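Local coordinates for protein nucleoporin NUP145N (Chaetomium thermophilum, PDB 5HB6) that probably acts as a structural component of the nuclear pore complex in nucleocytoplasmic transport and carries an autopeptidase domain for self-cleavage, at residues R14-N17 against R18-Q22; P75-K79 against G80-P84; I109-L112 against K113-P116. The protein carries 1 engineered substitution. All coordinates share one frame; numbering follows the deposited sequence.

In the fold
The three contacts follow one another along the chain, and none nests in or crosses another. Contact 1 lies near the N terminus. It closes the short turn between helix 10-14 and helix 18-21, at the surface. Contact 2 folds the loop between strand 64-67 and strand 85-89, just before the chain enters a central strand of the six-stranded antiparallel sheet. It also bonds to the C-terminal end of the chain at Phe137. Contact 3 ends helix 102-113, packs on strands 119-124 and 129-134, and leads the chain toward strand 119-124, an outermost strand of that sheet. Contacts 1 and 3 lie on opposite sides of the chain's centre, with their own centres about 39 Å apart.

Contact 1. Residues R14-N17 against R18-Q22; sequences RAMN and RMQRQ. With SO4 (sulfate ion), chain D.
Sulfate O2 takes hydrogen bonds from both Arg14 and Arg21. Arg14 NE reaches O2 of the sulfate at 3.1 Å, and Arg21 NH1 adds a weak bond to the same oxygen. Two further oxygens each serve one arginine. O3 accepts from Arg14 NH2 at 2.8 Å, and O1 accepts from Arg21 NH2 at 2.8 Å. Each guanidinium meets the anion with its edge, but their planes are turned 58° apart. The two side chains run side by side in the same direction. Arg21 points its CG away from its own backbone N (chi1 -175°), and its extended chain then carries the guanidinium back to Arg14. Water 1 links Arg21 NH1 to Arg14 O. Leu50 N also binds the sulfate, which probably comes from the crystallisation liquor. Arg14 NH2 has a further salt bridge to Asp51, and Arg21 NE a hydrogen bond to Leu45 O.

The turn itself is held at Asn17. Gln20 N donates to Asn17 OD1 at 2.9 Å, nearly in line with the C=O bond. In return, Asn17 N donates to Gln20 OE1 at 2.8 Å, almost straight at 169°. The two side-chain amides stack. Met16 CB lies against Gln20 CB at 3.7 Å. Arg21 N closes the first helical turn on Asn17 O. These reciprocal bonds form a capping box, with Asn17 as N-cap of helix 18-21.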
ATOM      1  N   ARG A  14      17.868  -6.579   7.660  1.00 19.26           N
ATOM      2  CA  ARG A  14      18.627  -7.619   8.346  1.00 21.66           C
ATOM      3  C   ARG A  14      19.884  -7.062   8.999  1.00 21.84           C
ATOM      4  O   ARG A  14      20.377  -7.602  10.007  1.00 23.98           O
ATOM      5  CB  ARG A  14      18.982  -8.710   7.339  1.00 22.49           C
ATOM      6  CG  ARG A  14      17.807  -9.602   7.003  1.00 23.98           C
ATOM      7  CD  ARG A  14      18.046 -10.426   5.746  1.00 26.57           C
ATOM      8  NE  ARG A  14      16.835 -11.153   5.387  1.00 28.31           N
ATOM      9  CZ  ARG A  14      16.447 -11.410   4.144  1.00 30.51           C
ATOM     10  NH1 ARG A  14      17.172 -11.015   3.108  1.00 31.42           N
ATOM     11  NH2 ARG A  14      15.321 -12.073   3.940  1.00 31.56           N
ATOM     12  N   ALA A  15      20.431  -5.999   8.431  1.00 20.57           N
ATOM     13  CA  ALA A  15      21.624  -5.371   8.975  1.00 21.36           C
ATOM     14  C   ALA A  15      21.335  -4.418  10.126  1.00 21.39           C
ATOM     15  O   ALA A  15      22.280  -3.936  10.759  1.00 23.68           O
ATOM     16  CB  ALA A  15      22.365  -4.640   7.864  1.00 22.57           C
ATOM     17  N   MET A  16      20.072  -4.148  10.425  1.00 20.13           N
ATOM     18  CA  MET A  16      19.730  -3.292  11.547  1.00 20.78           C
ATOM     19  C   MET A  16      19.952  -4.042  12.854  1.00 23.26           C
ATOM     20  O   MET A  16      19.886  -5.272  12.910  1.00 24.84           O
ATOM     21  CB  MET A  16      18.261  -2.880  11.460  1.00 19.54           C
ATOM     22  CG  MET A  16      17.963  -1.978  10.289  1.00 19.12           C
ATOM     23  SD  MET A  16      16.220  -1.593  10.228  1.00 20.78           S
ATOM     24  CE  MET A  16      16.129  -0.591   8.746  1.00 21.15           C
ATOM     25  N   ASN A  17      20.166  -3.280  13.928  1.00 25.01           N
ATOM     26  CA  ASN A  17      20.262  -3.894  15.245  1.00 28.64           C
ATOM     27  C   ASN A  17      18.866  -4.172  15.800  1.00 29.01           C
ATOM     28  O   ASN A  17      17.843  -3.919  15.154  1.00 28.46           O
ATOM     29  CB  ASN A  17      21.156  -3.074  16.184  1.00 32.02           C
ATOM     30  CG  ASN A  17      20.612  -1.683  16.475  1.00 34.83           C
ATOM     31  OD1 ASN A  17      19.403  -1.455  16.515  1.00 33.88           O
ATOM     32  ND2 ASN A  17      21.518  -0.740  16.684  1.00 37.35           N
ATOM     33  N   ARG A  18      18.815  -4.716  17.013  1.00 30.15           N
ATOM     34  CA  ARG A  18      17.554  -5.218  17.552  1.00 31.71           C
ATOM     35  C   ARG A  18      16.581  -4.101  17.890  1.00 32.63           C
ATOM     36  O   ARG A  18      15.370  -4.282  17.758  1.00 33.97           O
ATOM     37  CB  ARG A  18      17.842  -6.048  18.798  1.00 33.00           C
ATOM     38  CG  ARG A  18      18.567  -7.327  18.498  1.00 34.11           C
ATOM     39  CD  ARG A  18      19.116  -7.934  19.747  1.00 35.95           C
ATOM     40  NE  ARG A  18      19.442  -9.334  19.534  1.00 35.95           N
ATOM     41  CZ  ARG A  18      19.667 -10.202  20.513  1.00 36.18           C
ATOM     42  NH1 ARG A  18      19.629  -9.804  21.788  1.00 35.48           N
ATOM     43  NH2 ARG A  18      19.935 -11.467  20.217  1.00 36.51           N
ATOM     44  N   MET A  19      17.080  -2.952  18.339  1.00 33.75           N
ATOM     45  CA  MET A  19      16.190  -1.827  18.597  1.00 36.23           C
ATOM     46  C   MET A  19      15.668  -1.233  17.298  1.00 34.79           C
ATOM     47  O   MET A  19      14.502  -0.830  17.228  1.00 36.14           O
ATOM     48  CB  MET A  19      16.916  -0.774  19.434  1.00 40.34           C
ATOM     49  CG  MET A  19      17.492  -1.320  20.734  1.00 44.46           C
ATOM     50  SD  MET A  19      16.283  -2.246  21.720  1.00 48.46           S
ATOM     51  CE  MET A  19      15.093  -0.954  22.111  1.00 47.94           C
ATOM     52  N   GLN A  20      16.509  -1.188  16.261  1.00 31.92           N
ATOM     53  CA  GLN A  20      16.123  -0.583  14.989  1.00 29.94           C
ATOM     54  C   GLN A  20      15.075  -1.417  14.251  1.00 26.48           C
ATOM     55  O   GLN A  20      14.122  -0.864  13.693  1.00 25.77           O
ATOM     56  CB  GLN A  20      17.361  -0.411  14.119  1.00 31.94           C
ATOM     57  CG  GLN A  20      18.306   0.666  14.608  1.00 35.01           C
ATOM     58  CD  GLN A  20      19.694   0.567  13.986  1.00 37.58           C
ATOM     59  OE1 GLN A  20      20.110  -0.489  13.502  1.00 38.71           O
ATOM     60  NE2 GLN A  20      20.420   1.676  14.004  1.00 38.64           N
ATOM     61  N   ARG A  21      15.224  -2.745  14.237  1.00 25.31           N
ATOM     62  CA  ARG A  21      14.303  -3.577  13.471  1.00 24.30           C
ATOM     63  C   ARG A  21      12.895  -3.576  14.058  1.00 24.31           C
ATOM     64  O   ARG A  21      11.940  -3.908  13.348  1.00 23.15           O
ATOM     65  CB  ARG A  21      14.852  -5.001  13.326  1.00 25.30           C
ATOM     66  CG  ARG A  21      14.003  -5.893  12.427  1.00 26.62           C
ATOM     67  CD  ARG A  21      14.715  -7.161  11.929  1.00 29.96           C
ATOM     68  NE  ARG A  21      13.763  -8.024  11.220  1.00 32.54           N
ATOM     69  CZ  ARG A  21      14.082  -9.059  10.451  1.00 34.28           C
ATOM     70  NH1 ARG A  21      15.353  -9.387  10.249  1.00 34.58           N
ATOM     71  NH2 ARG A  21      13.119  -9.766   9.875  1.00 34.76           N
ATOM     72  N   GLN A  22      12.744  -3.182  15.322  1.00 25.17           N
ATOM     73  CA  GLN A  22      11.435  -3.049  15.953  1.00 27.12           C
ATOM     74  C   GLN A  22      10.736  -1.744  15.601  1.00 26.69           C
ATOM     75  O   GLN A  22       9.577  -1.572  15.982  1.00 27.69           O
ATOM     76  CB  GLN A  22      11.563  -3.180  17.477  1.00 30.48           C
ATOM     77  CG  GLN A  22      11.866  -4.604  17.897  1.00 35.04           C
ATOM     78  CD  GLN A  22      11.949  -4.796  19.390  1.00 40.53           C
ATOM     79  OE1 GLN A  22      11.683  -3.884  20.169  1.00 42.95           O
ATOM     80  NE2 GLN A  22      12.325  -6.001  19.798  1.00 42.80           N
TER
HETATM   81  S   SO4 D1102      14.322 -12.741   7.744  1.00 34.39           S
HETATM   82  O1  SO4 D1102      13.119 -12.010   8.153  1.00 33.93           O
HETATM   83  O2  SO4 D1102      15.499 -11.952   8.106  1.00 35.68           O
HETATM   84  O3  SO4 D1102      14.256 -13.000   6.305  1.00 34.64           O
HETATM   85  O4  SO4 D1102      14.372 -14.023   8.438  1.00 34.72           O
HETATM   86  O   HOH W   1      17.812  -8.250  11.786  1.00 41.18           O

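Contact 2. Residues P75-K79 against G80-P84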
ATOM      1  N   PRO A  75      -2.577  -9.753  12.785  1.00 31.12           N
ATOM      2  CA  PRO A  75      -2.409  -9.167  14.135  1.00 29.31           C
ATOM      3  C   PRO A  75      -3.405  -8.058  14.412  1.00 30.02           C
ATOM      4  O   PRO A  75      -4.053  -7.543  13.489  1.00 30.51           O
ATOM      5  CB  PRO A  75      -0.979  -8.607  14.095  1.00 30.69           C
ATOM      6  CG  PRO A  75      -0.721  -8.354  12.677  1.00 31.22           C
ATOM      7  CD  PRO A  75      -1.433  -9.430  11.918  1.00 30.81           C
ATOM      8  N   PRO A  76      -3.546  -7.651  15.676  1.00 31.51           N
ATOM      9  CA  PRO A  76      -4.459  -6.553  15.998  1.00 32.63           C
ATOM     10  C   PRO A  76      -3.998  -5.239  15.381  1.00 33.31           C
ATOM     11  O   PRO A  76      -2.840  -5.067  15.000  1.00 33.30           O
ATOM     12  CB  PRO A  76      -4.406  -6.488  17.528  1.00 33.37           C
ATOM     13  CG  PRO A  76      -3.093  -7.066  17.883  1.00 33.60           C
ATOM     14  CD  PRO A  76      -2.843  -8.149  16.872  1.00 32.71           C
ATOM     15  N   MET A  77      -4.939  -4.300  15.299  1.00 34.78           N
ATOM     16  CA  MET A  77      -4.623  -2.939  14.889  1.00 36.36           C
ATOM     17  C   MET A  77      -3.455  -2.414  15.700  1.00 35.30           C
ATOM     18  O   MET A  77      -3.430  -2.543  16.925  1.00 35.75           O
ATOM     19  CB  MET A  77      -5.823  -2.042  15.166  1.00 40.08           C
ATOM     20  CG  MET A  77      -6.928  -2.123  14.153  1.00 44.26           C
ATOM     21  SD  MET A  77      -8.282  -1.018  14.598  1.00 47.78           S
ATOM     22  CE  MET A  77      -7.434   0.536  14.895  1.00 49.28           C
ATOM     23  N   GLY A  78      -2.501  -1.791  15.018  1.00 34.77           N
ATOM     24  CA  GLY A  78      -1.350  -1.213  15.673  1.00 34.67           C
ATOM     25  C   GLY A  78      -0.163  -2.138  15.834  1.00 34.81           C
ATOM     26  O   GLY A  78       0.900  -1.677  16.259  1.00 36.90           O
ATOM     27  N   LYS A  79      -0.302  -3.418  15.503  1.00 33.55           N
ATOM     28  CA  LYS A  79       0.795  -4.371  15.567  1.00 32.15           C
ATOM     29  C   LYS A  79       1.161  -4.839  14.165  1.00 27.88           C
ATOM     30  O   LYS A  79       0.329  -4.836  13.250  1.00 26.88           O
ATOM     31  CB  LYS A  79       0.423  -5.594  16.411  1.00 35.53           C
ATOM     32  CG  LYS A  79       0.134  -5.290  17.881  1.00 40.56           C
ATOM     33  CD  LYS A  79       1.401  -4.986  18.662  1.00 45.13           C
ATOM     34  CE  LYS A  79       1.112  -4.802  20.144  1.00 48.80           C
ATOM     35  NZ  LYS A  79       0.478  -6.006  20.769  1.00 51.02           N
ATOM     36  N   GLY A  80       2.418  -5.238  14.009  1.00 24.96           N
ATOM     37  CA  GLY A  80       2.898  -5.705  12.724  1.00 23.43           C
ATOM     38  C   GLY A  80       2.697  -4.643  11.664  1.00 21.49           C
ATOM     39  O   GLY A  80       2.981  -3.459  11.875  1.00 22.40           O
ATOM     40  N   LEU A  81       2.205  -5.063  10.503  1.00 18.92           N
ATOM     41  CA  LEU A  81       1.883  -4.159   9.412  1.00 17.61           C
ATOM     42  C   LEU A  81       0.425  -3.698   9.419  1.00 18.31           C
ATOM     43  O   LEU A  81      -0.007  -3.039   8.466  1.00 18.12           O
ATOM     44  CB  LEU A  81       2.241  -4.812   8.080  1.00 17.20           C
ATOM     45  CG  LEU A  81       3.713  -5.141   7.907  1.00 17.29           C
ATOM     46  CD1 LEU A  81       3.957  -5.731   6.560  1.00 18.32           C
ATOM     47  CD2 LEU A  81       4.574  -3.906   8.099  1.00 18.25           C
ATOM     48  N   ASN A  82      -0.339  -4.009  10.471  1.00 19.22           N
ATOM     49  CA  ASN A  82      -1.748  -3.622  10.552  1.00 21.25           C
ATOM     50  C   ASN A  82      -1.847  -2.230  11.170  1.00 21.11           C
ATOM     51  O   ASN A  82      -2.348  -2.019  12.274  1.00 23.01           O
ATOM     52  CB  ASN A  82      -2.538  -4.660  11.346  1.00 23.28           C
ATOM     53  CG  ASN A  82      -4.044  -4.506  11.169  1.00 26.46           C
ATOM     54  OD1 ASN A  82      -4.501  -3.719  10.333  1.00 28.09           O
ATOM     55  ND2 ASN A  82      -4.822  -5.277  11.943  1.00 27.24           N
ATOM     56  N   VAL A  83      -1.342  -1.265  10.408  1.00 19.48           N
ATOM     57  CA  VAL A  83      -1.098   0.085  10.901  1.00 18.38           C
ATOM     58  C   VAL A  83      -1.464   1.073   9.800  1.00 16.14           C
ATOM     59  O   VAL A  83      -1.676   0.685   8.640  1.00 15.25           O
ATOM     60  CB  VAL A  83       0.371   0.273  11.324  1.00 19.67           C
ATOM     61  CG1 VAL A  83       0.763  -0.719  12.423  1.00 21.40           C
ATOM     62  CG2 VAL A  83       1.315   0.138  10.121  1.00 19.64           C
ATOM     63  N   PRO A  84      -1.491   2.366  10.103  1.00 15.10           N
ATOM     64  CA  PRO A  84      -1.807   3.353   9.064  1.00 14.17           C
ATOM     65  C   PRO A  84      -0.844   3.283   7.871  1.00 12.64           C
ATOM     66  O   PRO A  84       0.369   3.095   8.027  1.00 13.32           O
ATOM     67  CB  PRO A  84      -1.699   4.685   9.819  1.00 16.45           C
ATOM     68  CG  PRO A  84      -2.065   4.337  11.217  1.00 17.41           C
ATOM     69  CD  PRO A  84      -1.446   2.989  11.438  1.00 15.75           C
TER
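Asn82 turns CG to the far side of CB from its backbone N (chi1 -165°), and with chi2 near zero this sets ND2 over the Pro75 end of the loop. Asn82 ND2 donates to Pro75 O at 2.8 Å. The oxygen lies in the plane of the Asn82 amide, although the donor is tilted out of the Pro75 carbonyl plane. The backbone here makes two successive beta turns. A type II turn runs from Pro76 to Lys79, and a type II' turn from Lys79 to Asn82. Lys79 N donates to Pro76 O in the first. In the second, Asn82 N donates to Lys79 O at 3.0 Å.

Gly78 N then bonds to Asn82 O at 2.8 Å, so Asn82 holds the first half of the loop through its backbone N, its backbone O and its side chain. Met77 CA also places a C-H near Asn82 O. Gly78 has backbone angles that call for glycine. Gly80 has positive phi, and a side chain there would press on Pro75 CG.

Asn82 is buried, and its amide has a second partner. OD1 accepts from Phe137 N, beside His136, close to the modelled C-terminal end of this autopeptidase domain. The amide thus links the double turn to that end of the chain. An alanine here would remove both amide bonds, and would probably leave Pro75 O and Phe137 N without these mates and the Pro75 end of the loop less firmly held. Beyond Asn82, Val83 packs on Phe39 of strand 35-39. Its CG1 also rests on the backbone of the first turn, 3.8 Å from Gly78 C.

Contact 3. Residues I109-L112 against K113-P116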
ATOM      1  N   ILE A 109     -13.154  12.017  -9.836  1.00 22.78           N
ATOM      2  CA  ILE A 109     -12.330  12.397  -8.694  1.00 23.66           C
ATOM      3  C   ILE A 109     -13.188  12.544  -7.447  1.00 23.88           C
ATOM      4  O   ILE A 109     -12.822  12.084  -6.364  1.00 22.93           O
ATOM      5  CB  ILE A 109     -11.529  13.673  -9.012  1.00 25.36           C
ATOM      6  CG1 ILE A 109     -10.453  13.342 -10.046  1.00 26.57           C
ATOM      7  CG2 ILE A 109     -10.865  14.227  -7.751  1.00 26.14           C
ATOM      8  CD1 ILE A 109      -9.931  14.555 -10.768  1.00 27.86           C
ATOM      9  N   GLU A 110     -14.360  13.158  -7.583  1.00 24.75           N
ATOM     10  CA  GLU A 110     -15.250  13.288  -6.437  1.00 26.15           C
ATOM     11  C   GLU A 110     -15.716  11.926  -5.923  1.00 23.60           C
ATOM     12  O   GLU A 110     -15.816  11.715  -4.709  1.00 23.90           O
ATOM     13  CB  GLU A 110     -16.424  14.189  -6.814  1.00 30.61           C
ATOM     14  CG  GLU A 110     -16.014  15.661  -7.057  1.00 35.05           C
ATOM     15  CD  GLU A 110     -15.114  16.223  -5.943  1.00 38.48           C
ATOM     16  OE1 GLU A 110     -13.899  16.466  -6.186  1.00 39.60           O
ATOM     17  OE2 GLU A 110     -15.615  16.402  -4.809  1.00 39.71           O
ATOM     18  N   ARG A 111     -15.950  10.971  -6.817  1.00 22.76           N
ATOM     19  CA  ARG A 111     -16.357   9.650  -6.354  1.00 22.02           C
ATOM     20  C   ARG A 111     -15.190   8.908  -5.696  1.00 20.44           C
ATOM     21  O   ARG A 111     -15.392   8.157  -4.729  1.00 21.60           O
ATOM     22  CB  ARG A 111     -16.966   8.845  -7.499  1.00 23.98           C
ATOM     23  CG  ARG A 111     -18.299   9.441  -7.994  1.00 27.40           C
ATOM     24  CD  ARG A 111     -19.360   9.523  -6.890  1.00 30.22           C
ATOM     25  NE  ARG A 111     -19.885   8.217  -6.508  1.00 31.81           N
ATOM     26  CZ  ARG A 111     -20.478   7.942  -5.346  1.00 33.12           C
ATOM     27  NH1 ARG A 111     -20.594   8.867  -4.401  1.00 33.69           N
ATOM     28  NH2 ARG A 111     -20.953   6.720  -5.122  1.00 33.57           N
ATOM     29  N   LEU A 112     -13.959   9.088  -6.190  1.00 19.13           N
ATOM     30  CA  LEU A 112     -12.817   8.517  -5.481  1.00 18.72           C
ATOM     31  C   LEU A 112     -12.745   9.047  -4.058  1.00 20.12           C
ATOM     32  O   LEU A 112     -12.405   8.306  -3.132  1.00 20.72           O
ATOM     33  CB  LEU A 112     -11.517   8.820  -6.208  1.00 17.27           C
ATOM     34  CG  LEU A 112     -11.274   8.069  -7.512  1.00 16.41           C
ATOM     35  CD1 LEU A 112      -9.944   8.538  -8.101  1.00 16.26           C
ATOM     36  CD2 LEU A 112     -11.256   6.575  -7.334  1.00 16.93           C
ATOM     37  N   LYS A 113     -13.071  10.331  -3.861  1.00 21.73           N
ATOM     38  CA  LYS A 113     -13.011  10.897  -2.522  1.00 24.40           C
ATOM     39  C   LYS A 113     -13.997  10.221  -1.584  1.00 26.98           C
ATOM     40  O   LYS A 113     -13.775  10.198  -0.367  1.00 29.02           O
ATOM     41  CB  LYS A 113     -13.221  12.411  -2.562  1.00 26.42           C
ATOM     42  CG  LYS A 113     -12.075  13.163  -3.219  1.00 28.13           C
ATOM     43  CD  LYS A 113     -12.351  14.656  -3.351  1.00 30.69           C
ATOM     44  CE  LYS A 113     -11.149  15.388  -3.916  1.00 33.59           C
ATOM     45  NZ  LYS A 113     -11.440  16.815  -4.164  1.00 36.17           N
ATOM     46  N   SER A 114     -15.077   9.654  -2.117  1.00 27.85           N
ATOM     47  CA  SER A 114     -16.124   9.066  -1.296  1.00 30.14           C
ATOM     48  C   SER A 114     -16.001   7.552  -1.108  1.00 27.61           C
ATOM     49  O   SER A 114     -16.876   6.949  -0.487  1.00 28.50           O
ATOM     50  CB  SER A 114     -17.482   9.455  -1.884  1.00 35.17           C
ATOM     51  OG  SER A 114     -17.666  10.853  -1.751  1.00 38.98           O
ATOM     52  N   ILE A 115     -14.944   6.917  -1.605  1.00 26.05           N
ATOM     53  CA  ILE A 115     -14.802   5.475  -1.425  1.00 24.73           C
ATOM     54  C   ILE A 115     -14.723   5.147   0.062  1.00 25.32           C
ATOM     55  O   ILE A 115     -13.837   5.657   0.782  1.00 24.39           O
ATOM     56  CB  ILE A 115     -13.586   4.926  -2.191  1.00 23.92           C
ATOM     57  CG1 ILE A 115     -13.739   5.154  -3.692  1.00 24.49           C
ATOM     58  CG2 ILE A 115     -13.378   3.434  -1.917  1.00 24.78           C
ATOM     59  CD1 ILE A 115     -14.935   4.451  -4.344  1.00 25.37           C
ATOM     60  N   PRO A 116     -15.612   4.288   0.563  1.00 26.84           N
ATOM     61  CA  PRO A 116     -15.625   3.990   1.998  1.00 27.45           C
ATOM     62  C   PRO A 116     -14.307   3.425   2.497  1.00 27.79           C
ATOM     63  O   PRO A 116     -13.603   2.698   1.795  1.00 27.96           O
ATOM     64  CB  PRO A 116     -16.752   2.954   2.132  1.00 29.38           C
ATOM     65  CG  PRO A 116     -17.641   3.227   0.995  1.00 30.87           C
ATOM     66  CD  PRO A 116     -16.748   3.656  -0.130  1.00 29.44           C
TER
HETATM   67  O   HOH W   2     -16.768  13.455  -2.732  1.00 34.13           O
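Glu110 and Lys113 run side by side in the same direction and join their ends in a salt bridge. Lys113 NZ lies 3.2 Å from Glu110 OE1, on the syn lone pair of that oxygen. The Lys113 chain is extended, while Glu110 bends at chi2 (-48°) to bring its carboxylate alongside. On its way Lys113 crosses Ile109, with CE 4.0 Å from Ile109 CG2.

The backbone behind them fixes these positions. Lys113 N donates to Ile109 O at 3.1 Å. After this bond the spacing shortens to i to i+3. Ser114 N donates to Arg111 O at 3.0 Å and only weakly to Glu110 O. Ile115 N donates to Leu112 O at 3.3 Å. The donors of these two i to i+3 bonds stand above the carbonyl planes of their acceptors. Water 2 bonds to Glu110 O at 2.8 Å and also to Ser114 OG, bridging the last turn.

Further out, Leu112 is buried against Phe120, Tyr123 and Trp130, and Ile115 also touches Trp130. These contacts seat the end of helix 102-113 on strands 119-124 and 129-134. The shift from an i to i+4 bond to i to i+3 bonds is typical of a helix C terminus that narrows as it ends.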